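Local coordinates for protein bifunctional cytochrome P450/NADPH--P450 reductase (Deinococcus aerius, PDB 7F3H) that probably hydroxylates fatty acids and related substrates at a heme iron, using NADPH electrons delivered by its fused reductase, at residues H435-Q440 / P446-L451; S159-R164 / D220-E225; L43-L46 / R51-I54; A295-L300 / R454-H459. All coordinates share one frame; numbering follows the deposited sequence.

Interaction 1 (H435-Q440 / P446-L451)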
loop_
_atom_site.group_PDB
_atom_site.type_symbol
_atom_site.label_atom_id
_atom_site.label_comp_id
_atom_site.label_asym_id
_atom_site.label_seq_id
_atom_site.Cartn_x
_atom_site.Cartn_y
_atom_site.Cartn_z
ATOM N N HIS A 435 -14.871 -9.981 -13.505
ATOM C CA HIS A 435 -15.437 -10.232 -12.184
ATOM C C HIS A 435 -14.345 -10.025 -11.139
ATOM O O HIS A 435 -13.313 -10.701 -11.171
ATOM C CB HIS A 435 -16.036 -11.637 -12.075
ATOM C CG HIS A 435 -16.859 -11.831 -10.834
ATOM N ND1 HIS A 435 -16.385 -12.485 -9.715
ATOM C CD2 HIS A 435 -18.106 -11.413 -10.517
ATOM C CE1 HIS A 435 -17.311 -12.483 -8.773
ATOM N NE2 HIS A 435 -18.361 -11.832 -9.231
ATOM N N LEU A 436 -14.560 -9.067 -10.233
ATOM C CA LEU A 436 -13.533 -8.722 -9.257
ATOM C C LEU A 436 -13.172 -9.939 -8.418
ATOM O O LEU A 436 -14.053 -10.576 -7.831
ATOM C CB LEU A 436 -14.006 -7.564 -8.374
ATOM C CG LEU A 436 -13.035 -7.197 -7.238
ATOM C CD1 LEU A 436 -11.690 -6.748 -7.762
ATOM C CD2 LEU A 436 -13.622 -6.133 -6.352
ATOM N N LYS A 437 -11.880 -10.289 -8.436
ATOM C CA LYS A 437 -11.275 -11.361 -7.643
ATOM C C LYS A 437 -10.111 -10.732 -6.886
ATOM O O LYS A 437 -9.165 -10.229 -7.502
ATOM C CB LYS A 437 -10.808 -12.545 -8.508
ATOM C CG LYS A 437 -10.856 -13.920 -7.794
ATOM C CD LYS A 437 -10.161 -15.058 -8.571
ATOM C CE LYS A 437 -11.187 -15.914 -9.353
ATOM N NZ LYS A 437 -10.720 -17.301 -9.673
ATOM N N VAL A 438 -10.235 -10.665 -5.562
ATOM C CA VAL A 438 -9.262 -10.010 -4.690
ATOM C C VAL A 438 -8.331 -11.053 -4.072
ATOM O O VAL A 438 -8.783 -12.096 -3.587
ATOM C CB VAL A 438 -9.978 -9.190 -3.608
ATOM C CG1 VAL A 438 -8.964 -8.507 -2.716
ATOM C CG2 VAL A 438 -10.901 -8.187 -4.265
ATOM N N LYS A 439 -7.027 -10.813 -4.143
ATOM C CA LYS A 439 -6.060 -11.677 -3.477
ATOM C C LYS A 439 -5.369 -10.892 -2.367
ATOM O O LYS A 439 -4.983 -9.726 -2.555
ATOM C CB LYS A 439 -5.028 -12.254 -4.466
ATOM C CG LYS A 439 -3.967 -13.232 -3.848
ATOM C CD LYS A 439 -4.410 -14.657 -3.502
ATOM C CE LYS A 439 -4.511 -15.468 -4.806
ATOM N NZ LYS A 439 -3.147 -15.688 -5.433
ATOM N N GLN A 440 -5.240 -11.543 -1.209
ATOM C CA GLN A 440 -4.633 -10.986 -0.012
ATOM C C GLN A 440 -3.295 -11.673 0.267
ATOM O O GLN A 440 -3.232 -12.901 0.387
ATOM C CB GLN A 440 -5.563 -11.146 1.190
ATOM C CG GLN A 440 -5.046 -10.355 2.369
ATOM C CD GLN A 440 -5.987 -10.381 3.528
ATOM O OE1 GLN A 440 -6.932 -11.189 3.569
ATOM N NE2 GLN A 440 -5.753 -9.499 4.487
ATOM N N PRO A 446 -6.482 -6.597 -7.147
ATOM C CA PRO A 446 -7.305 -7.309 -8.143
ATOM C C PRO A 446 -6.445 -8.246 -8.970
ATOM O O PRO A 446 -5.320 -7.907 -9.332
ATOM C CB PRO A 446 -7.934 -6.191 -8.993
ATOM C CG PRO A 446 -7.311 -4.958 -8.635
ATOM C CD PRO A 446 -6.437 -5.141 -7.415
ATOM N N GLU A 447 -6.928 -9.478 -9.139
ATOM C CA GLU A 447 -6.169 -10.525 -9.806
ATOM C C GLU A 447 -6.857 -10.869 -11.120
ATOM O O GLU A 447 -8.083 -10.788 -11.220
ATOM C CB GLU A 447 -6.072 -11.738 -8.882
ATOM C CG GLU A 447 -4.857 -12.614 -9.085
ATOM C CD GLU A 447 -4.868 -13.795 -8.143
ATOM O OE1 GLU A 447 -5.962 -14.104 -7.628
ATOM O OE2 GLU A 447 -3.788 -14.347 -7.835
ATOM N N ASP A 448 -6.068 -11.232 -12.137
ATOM C CA ASP A 448 -6.601 -11.691 -13.426
ATOM C C ASP A 448 -7.503 -10.638 -14.071
ATOM O O ASP A 448 -8.469 -10.966 -14.783
ATOM C CB ASP A 448 -7.358 -13.021 -13.271
ATOM C CG ASP A 448 -6.561 -14.053 -12.495
ATOM O OD1 ASP A 448 -5.342 -14.178 -12.765
ATOM O OD2 ASP A 448 -7.152 -14.704 -11.593
ATOM N N PHE A 449 -7.167 -9.374 -13.826
ATOM C CA PHE A 449 -7.879 -8.211 -14.340
ATOM C C PHE A 449 -7.231 -7.795 -15.663
ATOM O O PHE A 449 -6.096 -7.324 -15.691
ATOM C CB PHE A 449 -7.828 -7.093 -13.292
ATOM C CG PHE A 449 -8.454 -5.774 -13.714
ATOM C CD1 PHE A 449 -9.467 -5.708 -14.684
ATOM C CD2 PHE A 449 -8.061 -4.589 -13.084
ATOM C CE1 PHE A 449 -10.070 -4.445 -15.047
ATOM C CE2 PHE A 449 -8.661 -3.357 -13.426
ATOM C CZ PHE A 449 -9.663 -3.291 -14.423
ATOM N N ALA A 450 -7.923 -8.028 -16.759
ATOM C CA ALA A 450 -7.483 -7.593 -18.072
ATOM C C ALA A 450 -8.400 -6.477 -18.578
ATOM O O ALA A 450 -9.619 -6.541 -18.401
ATOM C CB ALA A 450 -7.486 -8.779 -19.053
ATOM N N LEU A 451 -7.817 -5.471 -19.229
ATOM C CA LEU A 451 -8.589 -4.526 -20.023
ATOM C C LEU A 451 -7.912 -4.342 -21.374
ATOM O O LEU A 451 -6.839 -4.903 -21.631
ATOM C CB LEU A 451 -8.763 -3.172 -19.306
ATOM C CG LEU A 451 -7.560 -2.386 -18.791
ATOM C CD1 LEU A 451 -6.859 -1.638 -19.932
ATOM C CD2 LEU A 451 -8.020 -1.428 -17.702
#
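K439 and E447 meet through opposite charges across the two arms of a short hairpin, the charged part of a contact that also holds a backbone bond and one apolar touch. K439 NZ lies 2.8 Å from E447 OE2, approaching on the syn side of the carboxylate and 19° out of its plane. The two chains reach this point differently: E447 runs extended beyond CG, whereas K439 leaves with CG anti to its backbone nitrogen (chi1 -178°) and then bends at each of its next three torsions, folding over the acid. The curl also brings K439 CE to 3.5 Å from E447 OE1, so methylene as well as ammonium covers the carboxylate. K437 NZ and D448 OD2, of opposite charge, stay 4.8 Å apart and do not touch.

One backbone bond crosses. E447 N donates to K437 O at 2.9 Å, and the same oxygen receives a CA-H...O contact from P446 CA at 3.5 Å. Next to it, V438 and P446 form an antiparallel non-hydrogen-bonded pair, while Y434 OH bonds both K437 N and E447 O.

Apolar contact occupies the inner side, where L436 CD1 rests 4.0 Å from P446 CB; A277 and F278 of helix 254-285 also touch the proline. With an alanine at E447, the K439 ammonium would probably be left without its mate and its bent chain freer to move. The chemistry thus divides the hairpin into a hydrocarbon side turned to the helices and a charged outer side, where solvent would be expected to weaken the ion pair.

Interaction 2 (S159-R164 / D220-E225)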
loop_
_atom_site.group_PDB
_atom_site.type_symbol
_atom_site.label_atom_id
_atom_site.label_comp_id
_atom_site.label_asym_id
_atom_site.label_seq_id
_atom_site.Cartn_x
_atom_site.Cartn_y
_atom_site.Cartn_z
ATOM N N SER A 159 13.648 6.441 -8.075
ATOM C CA SER A 159 13.702 7.514 -7.090
ATOM C C SER A 159 14.457 7.084 -5.857
ATOM O O SER A 159 15.029 7.926 -5.155
ATOM C CB SER A 159 12.306 7.956 -6.683
ATOM O OG SER A 159 11.735 8.768 -7.673
ATOM N N GLY A 160 14.472 5.790 -5.568
ATOM C CA GLY A 160 15.059 5.314 -4.345
ATOM C C GLY A 160 16.562 5.229 -4.435
ATOM O O GLY A 160 17.254 5.782 -3.571
ATOM N N PHE A 161 17.087 4.545 -5.462
ATOM C CA PHE A 161 18.533 4.387 -5.535
ATOM C C PHE A 161 19.033 4.485 -6.960
ATOM O O PHE A 161 20.023 3.844 -7.317
ATOM C CB PHE A 161 19.008 3.068 -4.873
ATOM C CG PHE A 161 18.398 1.771 -5.439
ATOM C CD1 PHE A 161 17.067 1.427 -5.183
ATOM C CD2 PHE A 161 19.195 0.836 -6.119
ATOM C CE1 PHE A 161 16.514 0.218 -5.658
ATOM C CE2 PHE A 161 18.653 -0.380 -6.592
ATOM C CZ PHE A 161 17.308 -0.679 -6.369
ATOM N N ASP A 162 18.377 5.322 -7.762
ATOM C CA ASP A 162 18.806 5.673 -9.107
ATOM C C ASP A 162 19.105 4.442 -9.964
ATOM O O ASP A 162 19.997 4.468 -10.824
ATOM C CB ASP A 162 20.020 6.615 -9.053
ATOM C CG ASP A 162 20.268 7.346 -10.370
ATOM O OD1 ASP A 162 19.294 7.752 -11.041
ATOM O OD2 ASP A 162 21.444 7.536 -10.733
ATOM N N TYR A 163 18.346 3.363 -9.801
ATOM C CA TYR A 163 18.597 2.207 -10.639
ATOM C C TYR A 163 17.366 1.912 -11.501
ATOM O O TYR A 163 16.211 2.011 -11.048
ATOM C CB TYR A 163 19.136 1.065 -9.743
ATOM C CG TYR A 163 19.427 -0.265 -10.355
ATOM C CD1 TYR A 163 19.379 -0.451 -11.718
ATOM C CD2 TYR A 163 20.315 -1.123 -9.668
ATOM C CE1 TYR A 163 19.782 -1.618 -12.299
ATOM C CE2 TYR A 163 20.810 -2.285 -10.251
ATOM C CZ TYR A 163 20.534 -2.519 -11.574
ATOM O OH TYR A 163 20.991 -3.655 -12.211
ATOM N N ARG A 164 17.645 1.687 -12.794
ATOM C CA ARG A 164 16.666 1.539 -13.871
ATOM C C ARG A 164 16.547 0.068 -14.232
ATOM O O ARG A 164 17.338 -0.443 -15.031
ATOM C CB ARG A 164 17.139 2.335 -15.090
ATOM C CG ARG A 164 16.982 3.840 -14.969
ATOM C CD ARG A 164 17.252 4.522 -16.322
ATOM N NE ARG A 164 16.838 5.923 -16.365
ATOM C CZ ARG A 164 17.413 6.919 -15.688
ATOM N NH1 ARG A 164 18.449 6.697 -14.886
ATOM N NH2 ARG A 164 16.942 8.154 -15.803
ATOM N N ASP A 220 23.850 -3.266 -1.571
ATOM C CA ASP A 220 25.171 -3.013 -0.979
ATOM C C ASP A 220 26.228 -2.549 -1.981
ATOM O O ASP A 220 27.001 -1.639 -1.713
ATOM C CB ASP A 220 25.681 -4.286 -0.324
ATOM C CG ASP A 220 24.963 -4.600 0.971
ATOM O OD1 ASP A 220 24.279 -3.714 1.524
ATOM O OD2 ASP A 220 25.098 -5.772 1.424
ATOM N N GLU A 221 26.265 -3.191 -3.120
ATOM C CA GLU A 221 27.144 -2.880 -4.215
ATOM C C GLU A 221 26.875 -1.462 -4.734
ATOM O O GLU A 221 27.784 -0.611 -4.757
ATOM C CB GLU A 221 26.821 -4.099 -5.087
ATOM C CG GLU A 221 27.274 -4.766 -6.354
ATOM C CD GLU A 221 26.697 -4.276 -7.763
ATOM O OE1 GLU A 221 25.568 -3.604 -7.831
ATOM O OE2 GLU A 221 27.326 -4.696 -8.861
ATOM N N VAL A 222 25.614 -1.141 -4.993
ATOM C CA VAL A 222 25.260 0.230 -5.359
ATOM C C VAL A 222 25.742 1.207 -4.285
ATOM O O VAL A 222 26.299 2.281 -4.593
ATOM C CB VAL A 222 23.736 0.352 -5.591
ATOM C CG1 VAL A 222 23.184 1.806 -5.496
ATOM C CG2 VAL A 222 23.372 -0.364 -6.848
ATOM N N ILE A 223 25.562 0.856 -3.013
ATOM C CA ILE A 223 25.921 1.766 -1.911
ATOM C C ILE A 223 27.422 2.005 -1.831
ATOM O O ILE A 223 27.873 3.152 -1.736
ATOM C CB ILE A 223 25.381 1.237 -0.561
ATOM C CG1 ILE A 223 23.924 1.583 -0.391
ATOM C CG2 ILE A 223 26.166 1.828 0.591
ATOM C CD1 ILE A 223 23.234 0.711 0.680
ATOM N N ARG A 224 28.226 0.935 -1.886
ATOM C CA ARG A 224 29.666 1.133 -1.640
ATOM C C ARG A 224 30.156 2.054 -2.767
ATOM O O ARG A 224 31.239 2.688 -2.713
ATOM C CB ARG A 224 30.510 -0.129 -1.788
ATOM C CG ARG A 224 31.083 -0.616 -3.077
ATOM C CD ARG A 224 31.502 -1.917 -2.636
ATOM N NE ARG A 224 30.347 -2.830 -2.696
ATOM C CZ ARG A 224 30.040 -3.908 -2.027
ATOM N NH1 ARG A 224 30.593 -4.236 -0.892
ATOM N NH2 ARG A 224 29.033 -4.624 -2.518
ATOM N N GLU A 225 29.366 2.028 -3.849
ATOM C CA GLU A 225 30.024 2.125 -5.075
ATOM C C GLU A 225 29.526 3.426 -5.652
ATOM O O GLU A 225 30.230 3.954 -6.636
ATOM C CB GLU A 225 29.684 0.740 -5.647
ATOM C CG GLU A 225 30.320 0.064 -6.830
ATOM C CD GLU A 225 31.824 0.089 -6.679
ATOM O OE1 GLU A 225 32.456 0.438 -5.694
ATOM O OE2 GLU A 225 32.125 -0.990 -7.235
#
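V222 points its two methyl groups at two different aromatic rings, F161 and Y163, and these apolar touches make up the contact. V222 CG1 comes to the edge of the phenylalanine ring, near its plane, 4.2 Å from F161 CD2. The other methyl, CG2 of V222, approaches the tyrosine ring obliquely, at 4.2 Å from Y163 CD2. The F161 and V222 side chains cross at about a right angle, and the CG1 methyl meets the CD2 corner at the ring edge.

Torsions explain the fork. In V222, CG1 stands anti to the backbone nitrogen (chi1 160°) and CG2 anti to the carbonyl carbon, which sends one methyl to each ring. F161 holds CG between its backbone nitrogen and carbonyl carbon, the crowded position (chi1 58°), a torsion that lays CD2 beside V222 CG1. D162 then turns the chain with positive phi, and Y163 again points toward the valine.

L218, one turn earlier on helix 199-227, touches both rings, and L237 of helix 236-242 packs on F161 and V222. No hydrogen bond or salt bridge crosses between 159-164 and 220-225: the end of helix 144-161 meets helix 199-227 through sparse van der Waals contact, whose hold depends on shape and the hydrophobic effect.

Interaction 3 (L43-L46 / R51-I54)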
loop_
_atom_site.group_PDB
_atom_site.type_symbol
_atom_site.label_atom_id
_atom_site.label_comp_id
_atom_site.label_asym_id
_atom_site.label_seq_id
_atom_site.Cartn_x
_atom_site.Cartn_y
_atom_site.Cartn_z
ATOM N N LEU A 43 -16.817 -4.527 17.230
ATOM C CA LEU A 43 -15.597 -5.326 17.324
ATOM C C LEU A 43 -16.026 -6.770 17.599
ATOM O O LEU A 43 -17.080 -7.013 18.190
ATOM C CB LEU A 43 -14.612 -4.849 18.443
ATOM C CG LEU A 43 -14.724 -5.200 19.946
ATOM C CD1 LEU A 43 -13.457 -4.863 20.791
ATOM C CD2 LEU A 43 -15.983 -4.763 20.637
ATOM N N PHE A 44 -15.192 -7.726 17.198
ATOM C CA PHE A 44 -15.489 -9.128 17.511
ATOM C C PHE A 44 -14.197 -9.900 17.731
ATOM O O PHE A 44 -13.097 -9.399 17.487
ATOM C CB PHE A 44 -16.356 -9.814 16.439
ATOM C CG PHE A 44 -15.712 -9.883 15.069
ATOM C CD1 PHE A 44 -14.701 -10.800 14.797
ATOM C CD2 PHE A 44 -16.145 -9.049 14.045
ATOM C CE1 PHE A 44 -14.117 -10.862 13.561
ATOM C CE2 PHE A 44 -15.577 -9.109 12.790
ATOM C CZ PHE A 44 -14.553 -10.015 12.547
ATOM N N GLN A 45 -14.365 -11.150 18.171
ATOM C CA GLN A 45 -13.299 -12.032 18.646
ATOM C C GLN A 45 -13.414 -13.404 17.972
ATOM O O GLN A 45 -14.516 -13.938 17.848
ATOM C CB GLN A 45 -13.462 -12.186 20.151
ATOM C CG GLN A 45 -12.276 -12.520 20.961
ATOM C CD GLN A 45 -12.698 -12.799 22.398
ATOM O OE1 GLN A 45 -13.885 -12.707 22.733
ATOM N NE2 GLN A 45 -11.744 -13.173 23.238
ATOM N N LEU A 46 -12.278 -13.968 17.532
ATOM C CA LEU A 46 -12.154 -15.319 16.978
ATOM C C LEU A 46 -11.088 -16.132 17.697
ATOM O O LEU A 46 -10.126 -15.556 18.220
ATOM C CB LEU A 46 -11.827 -15.228 15.470
ATOM C CG LEU A 46 -12.807 -14.605 14.462
ATOM C CD1 LEU A 46 -12.263 -14.806 13.069
ATOM C CD2 LEU A 46 -14.209 -15.205 14.570
ATOM N N ARG A 51 -4.006 -18.589 19.671
ATOM C CA ARG A 51 -4.322 -17.181 19.901
ATOM C C ARG A 51 -5.786 -16.760 19.778
ATOM O O ARG A 51 -6.657 -17.431 19.221
ATOM C CB ARG A 51 -3.642 -16.278 18.910
ATOM C CG ARG A 51 -2.423 -15.533 19.164
ATOM C CD ARG A 51 -2.767 -14.867 17.870
ATOM N NE ARG A 51 -2.960 -13.432 17.829
ATOM C CZ ARG A 51 -3.165 -12.776 16.690
ATOM N NH1 ARG A 51 -3.201 -13.428 15.530
ATOM N NH2 ARG A 51 -3.406 -11.471 16.726
ATOM N N THR A 52 -5.995 -15.547 20.309
ATOM C CA THR A 52 -7.178 -14.718 20.126
ATOM C C THR A 52 -6.972 -13.688 19.016
ATOM O O THR A 52 -6.024 -12.894 19.071
ATOM C CB THR A 52 -7.482 -13.979 21.434
ATOM O OG1 THR A 52 -7.710 -14.934 22.481
ATOM C CG2 THR A 52 -8.709 -13.066 21.252
ATOM N N LEU A 53 -7.884 -13.659 18.034
ATOM C CA LEU A 53 -7.881 -12.607 17.015
ATOM C C LEU A 53 -9.034 -11.648 17.300
ATOM O O LEU A 53 -10.171 -12.086 17.510
ATOM C CB LEU A 53 -7.979 -13.175 15.589
ATOM C CG LEU A 53 -7.811 -12.233 14.366
ATOM C CD1 LEU A 53 -6.423 -11.589 14.300
ATOM C CD2 LEU A 53 -8.067 -12.971 13.054
ATOM N N ILE A 54 -8.732 -10.347 17.384
ATOM C CA ILE A 54 -9.741 -9.319 17.632
ATOM C C ILE A 54 -9.772 -8.375 16.440
ATOM O O ILE A 54 -8.712 -7.950 15.953
ATOM C CB ILE A 54 -9.467 -8.564 18.944
ATOM C CG1 ILE A 54 -9.328 -9.583 20.079
ATOM C CG2 ILE A 54 -10.568 -7.547 19.233
ATOM C CD1 ILE A 54 -9.095 -8.976 21.413
#
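L46 and L53 join through their peptide planes, the flat groups that bond edge to edge across the two strands. L46 N gives its hydrogen to L53 O at 2.8 Å, in the plane of that carbonyl, and L53 N returns the bond to L46 O at 2.9 Å, tilted 23° from the carbonyl plane. The other flat group, the F44 ring, starts away from the partner strand but bends back (chi1 62°) without reaching contact with 51-54; its neighbours are L35, I39 and Y57.

The reciprocal bonds make L46 and L53 a hydrogen-bonded antiparallel couple, with L46 CB 4.4 Å from L53 CB. Q45 and I54 form the adjoining non-hydrogen-bonded pair, where CA-H...O contacts supplement the bonding: Q45 CA sits 3.3 Å from L53 O, and I54 CA sits 3.4 Å from F44 O. L43 CD1 adds a methyl contact to I54 CG2 at 4.2 Å. T52 CG2, anti to its own backbone nitrogen, stands 3.6 Å from Q45 CG, and the two side chains cross obliquely.

L46 and L53 share one face of the sheet and touch F32 of helix 28-38, with L46 also meeting L35; Q45 and I54 share the other face. Along the sheet, I54 neighbours V357 of strand 356-359. The strand directions differ by 157°, close to antiparallel with some twist. Strand 43-48 is one of the two outer strands of its sheet, and 51-56 passes the pairing on to 356-359, which runs parallel to it. The two strands form a beta hairpin at the edge of a mixed sheet, the first sheet of the cytochrome P450 fold.

Interaction 4 (A295-L300 / R454-H459)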
loop_
_atom_site.group_PDB
_atom_site.type_symbol
_atom_site.label_atom_id
_atom_site.label_comp_id
_atom_site.label_asym_id
_atom_site.label_seq_id
_atom_site.Cartn_x
_atom_site.Cartn_y
_atom_site.Cartn_z
ATOM N N ALA A 295 -12.564 14.553 -18.780
ATOM C CA ALA A 295 -12.758 15.993 -18.947
ATOM C C ALA A 295 -11.630 16.791 -18.285
ATOM O O ALA A 295 -11.123 17.769 -18.854
ATOM C CB ALA A 295 -14.122 16.401 -18.381
ATOM N N GLU A 296 -11.270 16.425 -17.051
ATOM C CA GLU A 296 -10.170 17.099 -16.357
ATOM C C GLU A 296 -8.864 16.979 -17.150
ATOM O O GLU A 296 -8.150 17.973 -17.364
ATOM C CB GLU A 296 -10.045 16.519 -14.951
ATOM C CG GLU A 296 -8.804 16.865 -14.200
ATOM C CD GLU A 296 -8.995 16.713 -12.687
ATOM O OE1 GLU A 296 -9.436 17.691 -12.020
ATOM O OE2 GLU A 296 -8.707 15.611 -12.159
ATOM N N VAL A 297 -8.547 15.754 -17.596
ATOM C CA VAL A 297 -7.326 15.487 -18.361
ATOM C C VAL A 297 -7.282 16.328 -19.633
ATOM O O VAL A 297 -6.229 16.864 -20.004
ATOM C CB VAL A 297 -7.230 13.976 -18.677
ATOM C CG1 VAL A 297 -6.245 13.705 -19.772
ATOM C CG2 VAL A 297 -6.864 13.194 -17.440
ATOM N N ASP A 298 -8.415 16.445 -20.326
ATOM C CA ASP A 298 -8.438 17.200 -21.577
ATOM C C ASP A 298 -8.371 18.697 -21.306
ATOM O O ASP A 298 -7.739 19.440 -22.061
ATOM C CB ASP A 298 -9.695 16.829 -22.379
ATOM C CG ASP A 298 -9.741 15.330 -22.741
ATOM O OD1 ASP A 298 -8.713 14.628 -22.558
ATOM O OD2 ASP A 298 -10.808 14.843 -23.182
ATOM N N ARG A 299 -8.932 19.128 -20.175
ATOM C CA ARG A 299 -8.799 20.514 -19.751
ATOM C C ARG A 299 -7.337 20.866 -19.515
ATOM O O ARG A 299 -6.856 21.899 -19.991
ATOM C CB ARG A 299 -9.623 20.719 -18.488
ATOM C CG ARG A 299 -9.729 22.120 -18.012
ATOM C CD ARG A 299 -10.925 22.276 -17.076
ATOM N NE ARG A 299 -11.032 21.279 -16.006
ATOM C CZ ARG A 299 -11.981 20.333 -15.961
ATOM N NH1 ARG A 299 -12.893 20.245 -16.936
ATOM N NH2 ARG A 299 -12.029 19.479 -14.932
ATOM N N LEU A 300 -6.597 19.984 -18.849
ATOM C CA LEU A 300 -5.247 20.322 -18.432
ATOM C C LEU A 300 -4.166 19.905 -19.419
ATOM O O LEU A 300 -3.098 20.519 -19.429
ATOM C CB LEU A 300 -4.947 19.681 -17.087
ATOM C CG LEU A 300 -5.678 20.330 -15.935
ATOM C CD1 LEU A 300 -5.527 19.422 -14.717
ATOM C CD2 LEU A 300 -5.075 21.706 -15.696
ATOM N N ARG A 454 -7.339 1.813 -26.446
ATOM C CA ARG A 454 -7.186 2.308 -27.808
ATOM C C ARG A 454 -6.845 3.795 -27.776
ATOM O O ARG A 454 -7.433 4.561 -27.007
ATOM C CB ARG A 454 -8.467 2.052 -28.627
ATOM C CG ARG A 454 -8.332 2.307 -30.123
ATOM C CD ARG A 454 -9.622 2.863 -30.769
ATOM N NE ARG A 454 -10.286 3.854 -29.919
ATOM C CZ ARG A 454 -11.601 4.060 -29.895
ATOM N NH1 ARG A 454 -12.409 3.266 -30.615
ATOM N NH2 ARG A 454 -12.110 4.988 -29.063
ATOM N N GLU A 455 -5.891 4.207 -28.617
ATOM C CA GLU A 455 -5.540 5.626 -28.715
ATOM C C GLU A 455 -6.788 6.493 -28.883
ATOM O O GLU A 455 -7.616 6.246 -29.761
ATOM C CB GLU A 455 -4.597 5.843 -29.899
ATOM C CG GLU A 455 -3.125 5.862 -29.528
ATOM C CD GLU A 455 -2.210 5.955 -30.750
ATOM O OE1 GLU A 455 -1.213 6.704 -30.679
ATOM O OE2 GLU A 455 -2.492 5.285 -31.780
ATOM N N ARG A 456 -6.915 7.516 -28.039
ATOM C CA ARG A 456 -7.982 8.485 -28.227
ATOM C C ARG A 456 -7.722 9.318 -29.478
ATOM O O ARG A 456 -6.614 9.829 -29.687
ATOM C CB ARG A 456 -8.111 9.376 -26.992
ATOM C CG ARG A 456 -8.572 8.617 -25.756
ATOM C CD ARG A 456 -8.526 9.482 -24.524
ATOM N NE ARG A 456 -9.626 10.441 -24.523
ATOM C CZ ARG A 456 -9.620 11.609 -23.879
ATOM N NH1 ARG A 456 -8.562 11.979 -23.155
ATOM N NH2 ARG A 456 -10.690 12.400 -23.957
ATOM N N ARG A 457 -8.721 9.467 -30.274
ATOM C CA ARG A 457 -8.464 10.237 -31.479
ATOM C C ARG A 457 -8.715 11.723 -31.206
ATOM O O ARG A 457 -9.454 12.062 -30.272
ATOM C CB ARG A 457 -9.356 9.746 -32.609
ATOM C CG ARG A 457 -9.351 8.240 -32.782
ATOM C CD ARG A 457 -10.442 7.791 -33.755
ATOM N NE ARG A 457 -10.356 6.364 -34.036
ATOM C CZ ARG A 457 -11.357 5.503 -33.886
ATOM N NH1 ARG A 457 -12.528 5.938 -33.438
ATOM N NH2 ARG A 457 -11.182 4.208 -34.166
ATOM N N PRO A 458 -8.095 12.628 -31.987
ATOM C CA PRO A 458 -8.191 14.078 -31.666
ATOM C C PRO A 458 -9.600 14.605 -31.462
ATOM O O PRO A 458 -9.880 15.272 -30.459
ATOM C CB PRO A 458 -7.510 14.727 -32.880
ATOM C CG PRO A 458 -6.445 13.729 -33.223
ATOM C CD PRO A 458 -7.139 12.377 -33.078
ATOM N N HIS A 459 -10.521 14.259 -32.355
ATOM C CA HIS A 459 -11.905 14.683 -32.244
ATOM C C HIS A 459 -12.627 14.053 -31.057
ATOM O O HIS A 459 -13.802 14.359 -30.830
ATOM C CB HIS A 459 -12.615 14.358 -33.546
ATOM C CG HIS A 459 -12.762 12.893 -33.783
ATOM N ND1 HIS A 459 -11.809 12.152 -34.450
ATOM C CD2 HIS A 459 -13.739 12.022 -33.426
ATOM C CE1 HIS A 459 -12.201 10.889 -34.509
ATOM N NE2 HIS A 459 -13.367 10.783 -33.896
#
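R456 and D298 face each other end-on, and their paired charges form the tight heart of a small contact. NH1 of R456 donates to D298 OD1 at 2.7 Å and NH2 of R456 to D298 OD2 at 2.6 Å, each to the syn lone pair of its oxygen. Because the carboxylate and guanidinium planes lie only 16° apart, both bonds run close to the plane of the arginine, and two-point contact resists rotation of either group. A bend at chi3 (75°) in R456 brings its end round to the aspartate.

Further partners tighten this buried site. R461 NE forms a salt bridge with D298 OD1, F462 N bonds to OD2, and NH1 of R456 also donates to L423 O. Two arginines gathered on one carboxylate would probably favour its ionised form. A leucine in place of D298 would probably leave R456 and R461 without their shared counter-charge in a buried setting.

The loose part is slight by comparison: V297 CG1 merely approaches R456 NH1, at 4.4 Å, near the guanidinium edge. Beyond R456 the chain runs on to the surface, where R457, P458 and H459 are exposed and meet nothing on 295-300. V297 packs mainly on L420, L423 and Q424 of helix 408-425. The salt bridge ties the last turns of helix 287-300 to the chain leaving strand 450-455, beside the end of helix 408-425.

How the interactions relate
Along the chain interaction 3 comes first and interaction 2 second. Interaction 4 then spans from helix 287-300 to the region past strand 450-455, and interaction 1 falls within that span. Interactions 1 and 4 both use strand 450-455 and adjoin in sequence, yet their centres are 27 Å apart. The others share no helix or strand: centres of interactions 2 and 3 lie 43 Å apart and those of 3 and 4 50 Å, each pair on opposite sides of the chain's centre. The four thus illustrate how one P450 heme domain is held at scattered points, two across the arms of hairpins and two between distant segments, with no touch among them beyond the chain link between 1 and 4.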